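Local coordinates for uncharacterized protein Cgl0159 (Corynebacterium glutamicum, PDB 3FOK) that is of unknown function but belongs to a TIM-barrel family and packs as an assembly of five copies, at residues A[23-28]-A[138-143]; A[223-228]-A[256-261]; A[148-153]-A[191-196]; A[208-213]-A[234-239]; A[50-55]-A[67-72]. All blocks are in the same frame, centred on the assembly; numbering follows the deposited sequence.

Contact 1. Residues A[23-28]-A[138-143]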
# COMPACT_ATOMS: atom_id res chain seq x y z
N THR A 23 24.05 14.64 18.49
CA THR A 23 22.98 14.83 19.47
C THR A 23 22.78 16.30 19.80
O THR A 23 21.69 16.71 20.21
CB THR A 23 23.28 14.08 20.77
OG1 THR A 23 24.59 14.42 21.23
CG2 THR A 23 23.18 12.58 20.56
N MSE A 24 23.82 17.11 19.61
CA MSE A 24 23.72 18.53 19.91
C MSE A 24 22.81 19.28 18.96
O MSE A 24 22.28 20.34 19.32
CB MSE A 24 25.12 19.16 19.92
CG MSE A 24 25.99 18.68 21.07
SE MSE A 24 25.04 18.62 22.77
CE MSE A 24 25.04 16.70 23.05
N VAL A 25 22.61 18.76 17.75
CA VAL A 25 21.73 19.44 16.81
C VAL A 25 20.33 19.51 17.44
O VAL A 25 19.76 20.58 17.57
CB VAL A 25 21.64 18.68 15.47
CG1 VAL A 25 20.69 19.42 14.52
CG2 VAL A 25 23.02 18.57 14.85
N ALA A 26 19.81 18.36 17.85
CA ALA A 26 18.49 18.30 18.46
C ALA A 26 18.45 19.06 19.78
O ALA A 26 17.47 19.72 20.10
CB ALA A 26 18.09 16.84 18.68
N GLU A 27 19.53 18.96 20.56
CA GLU A 27 19.59 19.64 21.85
C GLU A 27 19.52 21.15 21.69
O GLU A 27 18.74 21.82 22.36
CB GLU A 27 20.86 19.23 22.60
CG GLU A 27 20.79 19.49 24.10
CD GLU A 27 21.84 18.71 24.88
OE1 GLU A 27 21.95 17.48 24.68
OE2 GLU A 27 22.55 19.33 25.71
N ARG A 28 20.34 21.70 20.79
CA ARG A 28 20.33 23.14 20.56
C ARG A 28 19.00 23.58 19.98
O ARG A 28 18.54 24.70 20.21
CB ARG A 28 21.46 23.53 19.60
CG ARG A 28 22.79 23.78 20.28
CD ARG A 28 23.93 23.79 19.28
NE ARG A 28 25.18 24.24 19.89
CZ ARG A 28 25.46 25.51 20.16
NH1 ARG A 28 24.59 26.46 19.87
NH2 ARG A 28 26.62 25.82 20.72
N VAL A 138 6.49 18.31 15.77
CA VAL A 138 5.99 18.45 17.12
C VAL A 138 7.12 18.20 18.11
O VAL A 138 7.32 18.96 19.05
CB VAL A 138 4.84 17.45 17.40
CG1 VAL A 138 4.52 17.42 18.89
CG2 VAL A 138 3.61 17.86 16.61
N ASP A 139 7.87 17.13 17.88
CA ASP A 139 8.99 16.77 18.75
C ASP A 139 10.09 17.82 18.79
O ASP A 139 10.64 18.13 19.84
CB ASP A 139 9.61 15.45 18.29
CG ASP A 139 10.92 15.15 19.00
OD1 ASP A 139 10.89 14.86 20.22
OD2 ASP A 139 11.98 15.21 18.34
N ARG A 140 10.41 18.38 17.62
CA ARG A 140 11.47 19.37 17.51
C ARG A 140 11.05 20.76 17.93
O ARG A 140 11.87 21.58 18.35
CB ARG A 140 11.96 19.41 16.06
CG ARG A 140 13.44 19.66 15.93
CD ARG A 140 14.23 18.44 16.33
NE ARG A 140 15.42 18.32 15.50
CZ ARG A 140 16.16 17.23 15.41
NH1 ARG A 140 15.84 16.14 16.11
NH2 ARG A 140 17.22 17.21 14.60
N GLY A 141 9.76 21.05 17.79
CA GLY A 141 9.26 22.36 18.17
C GLY A 141 9.12 23.32 17.00
O GLY A 141 9.07 24.53 17.22
N VAL A 142 9.06 22.82 15.77
CA VAL A 142 8.90 23.74 14.65
C VAL A 142 7.49 24.30 14.85
O VAL A 142 6.61 23.61 15.36
CB VAL A 142 9.00 23.05 13.27
CG1 VAL A 142 10.15 22.06 13.26
CG2 VAL A 142 7.70 22.40 12.92
N ASP A 143 7.28 25.54 14.44
CA ASP A 143 6.00 26.20 14.64
C ASP A 143 4.97 26.09 13.53
O ASP A 143 3.78 26.29 13.77
CB ASP A 143 6.24 27.69 14.90
CG ASP A 143 7.42 27.95 15.82
OD1 ASP A 143 8.58 27.90 15.35
OD2 ASP A 143 7.18 28.18 17.03
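A26 sets its methyl group over one face of the R140 guanidinium, near the rim of the plane, with CB of A26 3.5 Å from NH1 of R140. The methyl thus lies over the NH1 side of the group, with CB of A26 3.8 Å from CZ of R140. V25 adds a lighter touch, its CG1 lying 4.1 Å from NH2 of R140 and reaching the guanidinium obliquely. R140 gets there through a bent chain: kinks at chi2 (73°) and chi3 (145°) swing the group from the end of helix 134-140 across to A26 and V25. Its charge is satisfied away from these aliphatic partners, NH1 forming a salt bridge with D215 of the second subunit. S217 of that subunit packs on both V25 and R140. The packing is close only in this small buried patch. On its exposed side the interface is loose: the side chain of D139 comes no nearer than 6.3 Å to residues 23-28, and its OD1 is in a weak, long ion pair with K30. Directly after R140 the helix stops at G141, which has positive phi. Here a helix that precedes the first barrel strand is laid on the helix leading into strand 144-151, an N-terminal addition packed on the helical layer of a TIM barrel, beside a subunit interface.

Contact 2. Residues A[223-228]-A[256-261]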
# COMPACT_ATOMS: atom_id res chain seq x y z
N LEU A 223 -0.30 31.86 -1.36
CA LEU A 223 -0.68 32.15 -2.73
C LEU A 223 0.23 33.10 -3.49
O LEU A 223 0.99 33.87 -2.89
CB LEU A 223 -2.10 32.72 -2.75
CG LEU A 223 -3.19 31.97 -1.99
CD1 LEU A 223 -4.50 32.72 -2.11
CD2 LEU A 223 -3.33 30.56 -2.54
N PRO A 224 0.18 33.05 -4.83
CA PRO A 224 1.00 33.91 -5.68
C PRO A 224 0.24 35.21 -5.94
O PRO A 224 -0.99 35.19 -6.08
CB PRO A 224 1.15 33.08 -6.95
CG PRO A 224 -0.20 32.45 -7.06
CD PRO A 224 -0.49 32.00 -5.64
N VAL A 225 0.95 36.33 -5.98
CA VAL A 225 0.30 37.61 -6.25
C VAL A 225 -0.03 37.61 -7.73
O VAL A 225 0.86 37.67 -8.58
CB VAL A 225 1.22 38.79 -5.91
CG1 VAL A 225 0.51 40.10 -6.19
CG2 VAL A 225 1.65 38.71 -4.46
N VAL A 226 -1.32 37.54 -8.03
CA VAL A 226 -1.79 37.48 -9.40
C VAL A 226 -2.75 38.60 -9.78
O VAL A 226 -3.12 39.43 -8.95
CB VAL A 226 -2.47 36.10 -9.62
CG1 VAL A 226 -3.19 36.05 -10.95
CG2 VAL A 226 -1.42 35.01 -9.56
N GLU A 227 -3.12 38.63 -11.05
CA GLU A 227 -4.04 39.63 -11.59
C GLU A 227 -5.36 39.54 -10.82
O GLU A 227 -5.80 38.44 -10.47
CB GLU A 227 -4.29 39.35 -13.07
CG GLU A 227 -4.58 40.60 -13.88
CD GLU A 227 -3.32 41.39 -14.16
OE1 GLU A 227 -2.51 40.93 -14.99
OE2 GLU A 227 -3.14 42.47 -13.55
N GLU A 228 -5.99 40.69 -10.56
CA GLU A 228 -7.29 40.74 -9.86
C GLU A 228 -7.35 40.01 -8.47
O GLU A 228 -8.28 39.24 -8.24
CB GLU A 228 -8.36 40.13 -10.78
CG GLU A 228 -9.01 41.10 -11.76
CD GLU A 228 -10.13 40.45 -12.55
OE1 GLU A 228 -9.83 39.67 -13.49
OE2 GLU A 228 -11.31 40.71 -12.23
N ALA A 256 5.54 46.60 -5.35
CA ALA A 256 4.29 47.34 -5.40
C ALA A 256 3.08 46.42 -5.41
O ALA A 256 2.08 46.70 -4.75
CB ALA A 256 4.27 48.24 -6.64
N SER A 257 3.16 45.32 -6.15
CA SER A 257 2.05 44.38 -6.21
C SER A 257 1.83 43.72 -4.85
O SER A 257 0.70 43.45 -4.46
CB SER A 257 2.32 43.31 -7.27
OG SER A 257 3.50 42.57 -6.98
N TRP A 258 2.92 43.47 -4.13
CA TRP A 258 2.83 42.86 -2.81
C TRP A 258 2.15 43.85 -1.87
O TRP A 258 1.24 43.49 -1.12
CB TRP A 258 4.23 42.54 -2.26
CG TRP A 258 4.99 41.51 -3.03
CD1 TRP A 258 4.56 40.80 -4.11
CD2 TRP A 258 6.33 41.06 -2.76
NE1 TRP A 258 5.54 39.94 -4.53
CE2 TRP A 258 6.64 40.08 -3.73
CE3 TRP A 258 7.29 41.40 -1.80
CZ2 TRP A 258 7.87 39.43 -3.76
CZ3 TRP A 258 8.52 40.74 -1.84
CH2 TRP A 258 8.80 39.77 -2.81
N GLU A 259 2.61 45.09 -1.91
CA GLU A 259 2.07 46.15 -1.07
C GLU A 259 0.55 46.25 -1.22
O GLU A 259 -0.16 46.41 -0.24
CB GLU A 259 2.74 47.48 -1.42
CG GLU A 259 2.30 48.65 -0.56
CD GLU A 259 3.13 49.90 -0.81
OE1 GLU A 259 3.26 50.30 -1.98
OE2 GLU A 259 3.65 50.48 0.17
N HIS A 260 0.07 46.15 -2.46
CA HIS A 260 -1.37 46.22 -2.70
C HIS A 260 -2.10 45.01 -2.14
O HIS A 260 -3.05 45.14 -1.38
CB HIS A 260 -1.68 46.32 -4.19
CG HIS A 260 -3.13 46.09 -4.51
ND1 HIS A 260 -4.13 46.94 -4.09
CD2 HIS A 260 -3.74 45.06 -5.14
CE1 HIS A 260 -5.30 46.44 -4.44
NE2 HIS A 260 -5.10 45.30 -5.08
N ALA A 261 -1.64 43.82 -2.53
CA ALA A 261 -2.25 42.57 -2.08
C ALA A 261 -2.23 42.47 -0.56
O ALA A 261 -3.15 41.94 0.05
CB ALA A 261 -1.51 41.39 -2.70
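Just past barrel strand 219-224, V225 is the residue that meets helix 252-261, joining a loop at the carboxyl end of one strand to the helix after the next. Its two methyl branches divide the helix between them. CG2 of V225 reaches the indole of W258, lying 3.6 Å from CD1 on the pyrrole side, and the two side chains cross at about a right angle. W258 comes to the valine because its CG sits anti to the carbonyl carbon (chi1 -65°), which sends the ring outward from the helix, leaning back toward its N-terminal end. CG1 of V225 turns to the neighbouring positions: it is 3.8 Å from CB of S257, and one helical turn on it is 4.2 Å from CB of A261. The S257 hydroxyl touches V225 only as packing; its bond goes to the T254 carbonyl. L242 of strand 240-243 touches both V225 and A261, so the strand lies against the two partners, and F255 meets the W258 ring at a steep angle. The contact is van der Waals packing, mostly apolar: a side chain of the loop after the strand seated on an outer helix, as in the beta/alpha packing of a TIM barrel.

Contact 3. Residues A[148-153]-A[191-196]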
# COMPACT_ATOMS: atom_id res chain seq x y z
N LEU A 148 3.42 21.70 -0.73
CA LEU A 148 3.28 22.19 -2.10
C LEU A 148 2.19 21.30 -2.70
O LEU A 148 2.35 20.08 -2.76
CB LEU A 148 4.58 22.02 -2.88
CG LEU A 148 4.85 22.95 -4.07
CD1 LEU A 148 5.66 22.19 -5.11
CD2 LEU A 148 3.55 23.44 -4.69
N VAL A 149 1.09 21.89 -3.14
CA VAL A 149 0.01 21.12 -3.73
C VAL A 149 -0.30 21.56 -5.15
O VAL A 149 -1.20 22.36 -5.39
CB VAL A 149 -1.30 21.25 -2.91
CG1 VAL A 149 -2.30 20.21 -3.36
CG2 VAL A 149 -1.00 21.10 -1.42
N ARG A 150 0.47 21.05 -6.10
CA ARG A 150 0.25 21.38 -7.50
C ARG A 150 -0.77 20.40 -8.05
O ARG A 150 -0.63 19.19 -7.91
CB ARG A 150 1.56 21.30 -8.28
CG ARG A 150 2.46 22.50 -8.04
CD ARG A 150 3.82 22.30 -8.68
NE ARG A 150 4.52 21.19 -8.06
CZ ARG A 150 5.69 20.71 -8.48
NH1 ARG A 150 6.27 21.25 -9.55
NH2 ARG A 150 6.25 19.70 -7.85
N ILE A 151 -1.81 20.95 -8.66
CA ILE A 151 -2.90 20.15 -9.20
C ILE A 151 -2.91 20.13 -10.72
O ILE A 151 -3.30 21.10 -11.37
CB ILE A 151 -4.25 20.70 -8.68
CG1 ILE A 151 -4.23 20.73 -7.14
CG2 ILE A 151 -5.40 19.87 -9.21
CD1 ILE A 151 -5.40 21.44 -6.50
N ASN A 152 -2.48 19.00 -11.29
CA ASN A 152 -2.44 18.84 -12.73
C ASN A 152 -3.53 17.87 -13.16
O ASN A 152 -3.39 16.65 -13.00
CB ASN A 152 -1.06 18.33 -13.16
CG ASN A 152 -0.85 18.38 -14.66
OD1 ASN A 152 0.26 18.63 -15.13
ND2 ASN A 152 -1.92 18.13 -15.42
N LEU A 153 -4.61 18.41 -13.70
CA LEU A 153 -5.76 17.62 -14.13
C LEU A 153 -5.50 16.49 -15.12
O LEU A 153 -6.26 15.54 -15.18
CB LEU A 153 -6.84 18.54 -14.69
CG LEU A 153 -7.43 19.54 -13.69
CD1 LEU A 153 -8.51 20.37 -14.36
CD2 LEU A 153 -8.01 18.78 -12.50
N GLY A 191 6.56 19.46 -22.57
CA GLY A 191 7.33 18.59 -21.71
C GLY A 191 7.76 19.19 -20.38
O GLY A 191 8.57 18.58 -19.67
N LYS A 192 7.24 20.36 -20.04
CA LYS A 192 7.60 20.99 -18.77
C LYS A 192 6.34 21.38 -18.00
O LYS A 192 5.29 21.60 -18.59
CB LYS A 192 8.46 22.23 -19.00
CG LYS A 192 9.73 21.98 -19.80
CD LYS A 192 10.58 23.23 -19.89
CE LYS A 192 11.68 23.09 -20.94
NZ LYS A 192 11.11 22.94 -22.31
N VAL A 193 6.45 21.46 -16.68
CA VAL A 193 5.33 21.82 -15.84
C VAL A 193 5.26 23.33 -15.68
O VAL A 193 6.22 23.95 -15.22
CB VAL A 193 5.44 21.18 -14.44
CG1 VAL A 193 4.31 21.67 -13.55
CG2 VAL A 193 5.43 19.67 -14.55
N VAL A 194 4.13 23.93 -16.05
CA VAL A 194 3.96 25.37 -15.90
C VAL A 194 2.72 25.64 -15.06
O VAL A 194 1.64 25.12 -15.35
CB VAL A 194 3.82 26.10 -17.27
CG1 VAL A 194 5.04 25.85 -18.12
CG2 VAL A 194 2.56 25.62 -17.98
N ASN A 195 2.88 26.43 -14.01
CA ASN A 195 1.74 26.76 -13.15
C ASN A 195 0.88 27.79 -13.85
O ASN A 195 1.40 28.73 -14.46
CB ASN A 195 2.22 27.31 -11.80
CG ASN A 195 3.13 26.35 -11.07
OD1 ASN A 195 2.96 25.13 -11.14
ND2 ASN A 195 4.09 26.89 -10.34
N ASP A 196 -0.43 27.61 -13.79
CA ASP A 196 -1.37 28.53 -14.42
C ASP A 196 -1.62 29.68 -13.45
O ASP A 196 -2.33 29.51 -12.46
CB ASP A 196 -2.69 27.83 -14.73
CG ASP A 196 -3.64 28.69 -15.52
OD1 ASP A 196 -3.59 29.93 -15.38
OD2 ASP A 196 -4.45 28.13 -16.29
O HOH W 1 5.56 23.80 -10.86
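A water-bridged polar contact joins R150, near the carboxyl end of barrel strand 144-151, to N195 on strand 192-195, which runs antiparallel to the end of barrel strand 179-189. The water lies in the guanidinium plane, at its edge. It accepts from NH1 of R150 at 3.0 Å and donates to OD1 of N195 at 2.9 Å. Direct contact is made by the aliphatic part of the arginine, whose CD is 3.8 Å from OD1 of N195. The two flat groups stand nearly perpendicular, the guanidinium and amide planes being 79° apart, and the water links them in that setting. A bend at chi3 (-65°) turns the arginine end back from an otherwise extended chain. V193 contributes a long, oblique contact, CG1 lying 4.5 Å from NH1 of R150. The stronger partners are outside: D127 takes a salt bridge from NH2 of R150, and E124 one from NH1. OD1 of N195 also receives the S186 hydroxyl, so this oxygen is gripped by both S186 and the water. With two carboxylates, the water and the G117 carbonyl bonded to it, the buried guanidinium is probably held firmly in orientation. R150 lies toward the carboxyl ends of the barrel strands, the end where TIM-barrel enzymes keep their active sites; no role for R150 is established.

Contact 4. Residues A[208-213]-A[234-239]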
# COMPACT_ATOMS: atom_id res chain seq x y z
N ILE A 208 -10.04 23.89 -4.00
CA ILE A 208 -9.67 22.49 -3.89
C ILE A 208 -8.81 22.24 -2.65
O ILE A 208 -9.11 21.37 -1.85
CB ILE A 208 -8.92 22.01 -5.15
CG1 ILE A 208 -9.87 22.01 -6.35
CG2 ILE A 208 -8.34 20.61 -4.92
CD1 ILE A 208 -9.20 21.75 -7.67
N ALA A 209 -7.74 23.02 -2.51
CA ALA A 209 -6.84 22.86 -1.37
C ALA A 209 -7.56 23.03 -0.03
O ALA A 209 -7.35 22.25 0.89
CB ALA A 209 -5.69 23.86 -1.47
N ALA A 210 -8.41 24.04 0.06
CA ALA A 210 -9.15 24.32 1.28
C ALA A 210 -9.95 23.10 1.75
O ALA A 210 -10.15 22.91 2.95
CB ALA A 210 -10.08 25.50 1.07
N GLY A 211 -10.40 22.29 0.80
CA GLY A 211 -11.19 21.12 1.15
C GLY A 211 -10.40 19.88 1.54
O GLY A 211 -11.00 18.84 1.83
N LEU A 212 -9.08 19.98 1.55
CA LEU A 212 -8.23 18.84 1.90
C LEU A 212 -8.02 18.73 3.40
O LEU A 212 -7.64 19.69 4.07
CB LEU A 212 -6.86 18.96 1.21
CG LEU A 212 -6.85 18.99 -0.32
CD1 LEU A 212 -5.43 19.22 -0.83
CD2 LEU A 212 -7.41 17.68 -0.86
N GLY A 213 -8.27 17.54 3.95
CA GLY A 213 -8.11 17.33 5.37
C GLY A 213 -9.46 17.07 6.02
O GLY A 213 -10.49 17.39 5.45
N GLU A 234 -11.42 36.48 -2.32
CA GLU A 234 -12.82 36.23 -2.00
C GLU A 234 -13.03 34.73 -2.11
O GLU A 234 -14.16 34.24 -1.99
CB GLU A 234 -13.73 36.98 -2.98
CG GLU A 234 -13.55 38.49 -2.95
CD GLU A 234 -14.47 39.23 -3.92
OE1 GLU A 234 -14.54 38.83 -5.10
OE2 GLU A 234 -15.11 40.22 -3.49
N SER A 235 -11.94 34.00 -2.32
CA SER A 235 -11.96 32.54 -2.45
C SER A 235 -11.96 31.82 -1.11
O SER A 235 -12.54 30.74 -0.99
CB SER A 235 -10.76 32.05 -3.27
OG SER A 235 -10.91 32.39 -4.63
N THR A 236 -11.30 32.40 -0.11
CA THR A 236 -11.26 31.80 1.21
C THR A 236 -11.36 32.79 2.34
O THR A 236 -11.25 34.00 2.16
CB THR A 236 -9.96 31.00 1.47
OG1 THR A 236 -8.84 31.72 0.96
CG2 THR A 236 -10.05 29.62 0.85
N THR A 237 -11.55 32.23 3.53
CA THR A 237 -11.66 32.98 4.76
C THR A 237 -10.41 32.66 5.57
O THR A 237 -10.24 33.13 6.69
CB THR A 237 -12.89 32.52 5.55
OG1 THR A 237 -12.84 31.09 5.71
CG2 THR A 237 -14.16 32.89 4.82
N MSE A 238 -9.54 31.86 4.97
CA MSE A 238 -8.32 31.43 5.63
C MSE A 238 -7.14 32.39 5.59
O MSE A 238 -6.97 33.13 4.62
CB MSE A 238 -7.88 30.08 5.06
CG MSE A 238 -8.95 29.02 5.24
SE MSE A 238 -8.53 27.40 4.31
CE MSE A 238 -9.54 26.18 5.44
N PRO A 239 -6.33 32.39 6.65
CA PRO A 239 -5.16 33.27 6.73
C PRO A 239 -4.26 32.97 5.55
O PRO A 239 -3.94 31.81 5.27
CB PRO A 239 -4.54 32.90 8.08
CG PRO A 239 -4.99 31.49 8.30
CD PRO A 239 -6.42 31.52 7.84
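The A210 methyl points between two side chains of the loop 234-239, T236 and M238. Both come equally near: CB of A210 is 4.1 Å from CG2 of T236 and 4.1 Å from the selenium of M238. Seen from that CB the two partners are about 65° apart, so the methyl lies between the two instead of facing one of them squarely. T236 offers its methyl because CG2 stands anti to the carbonyl carbon, while its hydroxyl takes the place between the backbone N and the carbonyl carbon (chi1 42°). Selenomethionine M238 comes in as a rod, extended beyond CG, whose selenium lies alongside the alanine and whose terminal CE passes on to within 4.2 Å of the A210 carbonyl oxygen. That oxygen is bonded to the S216 hydroxyl; the CE approach is packing. Beyond A210 the chain leaves the helix, L212 N still bonding to the A209 carbonyl oxygen at 2.9 Å. All three touching residues are buried, and the surroundings explain why: V206 backs T236, T219 backs M238, and R18 of the third subunit packs on M238 while D93 of that subunit packs on A210. Between T236 and M238, the T237 hydroxyl is bonded to D97 of the third subunit. In a TIM barrel this is the amino-terminal end, where an outer helix finishes and a loop feeds the next strand, here 240-243; in this protein the same patch is an intersubunit surface.

Contact 5. Residues A[50-55]-A[67-72]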
# COMPACT_ATOMS: atom_id res chain seq x y z
N ASP A 50 13.48 26.25 0.81
CA ASP A 50 13.29 24.81 0.69
C ASP A 50 13.36 24.32 -0.76
O ASP A 50 13.01 23.18 -1.06
CB ASP A 50 11.95 24.37 1.31
CG ASP A 50 10.75 24.97 0.59
OD1 ASP A 50 9.65 24.39 0.69
OD2 ASP A 50 10.90 26.03 -0.06
N HIS A 51 13.84 25.19 -1.65
CA HIS A 51 13.94 24.86 -3.06
C HIS A 51 14.99 23.80 -3.43
O HIS A 51 14.72 22.90 -4.22
CB HIS A 51 14.22 26.12 -3.88
CG HIS A 51 13.42 27.31 -3.46
ND1 HIS A 51 13.63 27.96 -2.26
CD2 HIS A 51 12.42 27.98 -4.07
CE1 HIS A 51 12.80 28.98 -2.15
NE2 HIS A 51 12.05 29.01 -3.24
N PRO A 52 16.21 23.91 -2.88
CA PRO A 52 17.26 22.94 -3.20
C PRO A 52 16.82 21.48 -3.11
O PRO A 52 17.04 20.70 -4.04
CB PRO A 52 18.35 23.27 -2.19
CG PRO A 52 18.19 24.75 -2.01
CD PRO A 52 16.69 24.89 -1.89
N ALA A 53 16.20 21.13 -1.99
CA ALA A 53 15.73 19.77 -1.75
C ALA A 53 14.80 19.25 -2.84
O ALA A 53 14.59 18.05 -2.97
CB ALA A 53 15.04 19.70 -0.39
N ARG A 54 14.23 20.16 -3.62
CA ARG A 54 13.32 19.77 -4.68
C ARG A 54 14.05 19.74 -6.02
O ARG A 54 13.44 19.55 -7.08
CB ARG A 54 12.14 20.74 -4.74
CG ARG A 54 10.99 20.20 -5.55
CD ARG A 54 9.88 21.22 -5.73
NE ARG A 54 9.32 21.07 -7.07
CZ ARG A 54 9.66 21.83 -8.10
NH1 ARG A 54 10.54 22.81 -7.95
NH2 ARG A 54 9.14 21.59 -9.29
N GLY A 55 15.37 19.93 -5.97
CA GLY A 55 16.17 19.93 -7.18
C GLY A 55 16.06 21.21 -7.98
O GLY A 55 16.27 21.20 -9.20
N ALA A 67 23.18 26.46 -5.01
CA ALA A 67 24.04 25.29 -5.14
C ALA A 67 25.07 25.31 -4.01
O ALA A 67 25.41 24.27 -3.46
CB ALA A 67 24.75 25.30 -6.49
N ASN A 68 25.55 26.50 -3.68
CA ASN A 68 26.52 26.66 -2.60
C ASN A 68 25.76 26.80 -1.29
O ASN A 68 25.20 27.87 -1.00
CB ASN A 68 27.40 27.89 -2.86
CG ASN A 68 28.47 28.08 -1.81
OD1 ASN A 68 29.56 28.58 -2.10
ND2 ASN A 68 28.18 27.68 -0.57
N ARG A 69 25.73 25.73 -0.51
CA ARG A 69 25.01 25.73 0.76
C ARG A 69 25.56 26.71 1.79
O ARG A 69 24.80 27.26 2.59
CB ARG A 69 24.99 24.31 1.33
CG ARG A 69 24.25 24.17 2.66
CD ARG A 69 22.76 24.56 2.54
NE ARG A 69 21.89 23.41 2.29
CZ ARG A 69 21.40 23.08 1.10
NH1 ARG A 69 21.69 23.81 0.02
NH2 ARG A 69 20.59 22.03 0.98
N TYR A 70 26.87 26.94 1.77
CA TYR A 70 27.47 27.87 2.72
C TYR A 70 27.00 29.30 2.47
O TYR A 70 26.73 30.05 3.40
CB TYR A 70 28.99 27.78 2.67
CG TYR A 70 29.52 26.50 3.26
CD1 TYR A 70 29.69 26.36 4.63
CD2 TYR A 70 29.80 25.40 2.44
CE1 TYR A 70 30.13 25.16 5.18
CE2 TYR A 70 30.24 24.20 2.98
CZ TYR A 70 30.40 24.08 4.35
OH TYR A 70 30.83 22.89 4.88
N GLU A 71 26.89 29.67 1.20
CA GLU A 71 26.42 31.02 0.87
C GLU A 71 24.93 31.11 1.14
O GLU A 71 24.44 32.15 1.55
CB GLU A 71 26.68 31.35 -0.60
CG GLU A 71 28.11 31.21 -1.05
CD GLU A 71 28.36 31.88 -2.39
OE1 GLU A 71 27.42 31.94 -3.21
OE2 GLU A 71 29.51 32.33 -2.64
N LEU A 72 24.22 30.02 0.90
CA LEU A 72 22.78 29.99 1.14
C LEU A 72 22.55 30.30 2.61
O LEU A 72 21.71 31.12 2.96
CB LEU A 72 22.20 28.61 0.81
CG LEU A 72 20.71 28.52 0.45
CD1 LEU A 72 20.26 27.08 0.58
CD2 LEU A 72 19.88 29.41 1.37
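P52 faces R69 and L72 of helix 69-81 from the loop that follows strand 44-48. Along that loop D50 comes first, its side chain pointing away from the helix and its OD1 taking a bond from the S112 hydroxyl. H51 then supplies the carbonyl oxygen bonded by R54 N at 2.8 Å, which helps to close the short 3-10 turn. P52, at the start of this turn, makes the contact: its CB is 4.0 Å from NH1 of R69, and its CG is 4.1 Å from CD1 of L72. R69 approaches obliquely, its chain folded at chi2 (61°) and chi3 (94°) to carry the guanidinium to the proline. In L72 it is the CD1 branch that reaches the proline ring, also obliquely. After A53 and R54, G55 ends the turn at positive phi, its N bonding to the P52 carbonyl oxygen at 2.7 Å. R69 has its polar partner elsewhere, a salt bridge from NH2 to D93, and S235 of the second subunit packs against it. The proline therefore gives the arginine hydrocarbon without competing for its N-H groups, and burial beside apolar carbon would probably strengthen the ion pair with D93.

In the fold
Contact 5 is nested within the chain loop closed by contact 1; contacts 3, 4 and 2 open later, the last two with alternating segments. Contact 1 lies about 35 Å, centre to centre, from contact 2, across the chain's centre. Contacts 2 and 3 share the barrel sheet, about 6 Å apart at their nearest atoms. Contact 3 touches contact 4 where I151 CD1 meets I208 CG2 at 3.4 Å, and reaches contact 5 where R150 and R54 gather round E124. Contacts 1 and 5 border the second subunit, contacts 3 and 4 the third, consistent with a head-to-tail assembly of barrels.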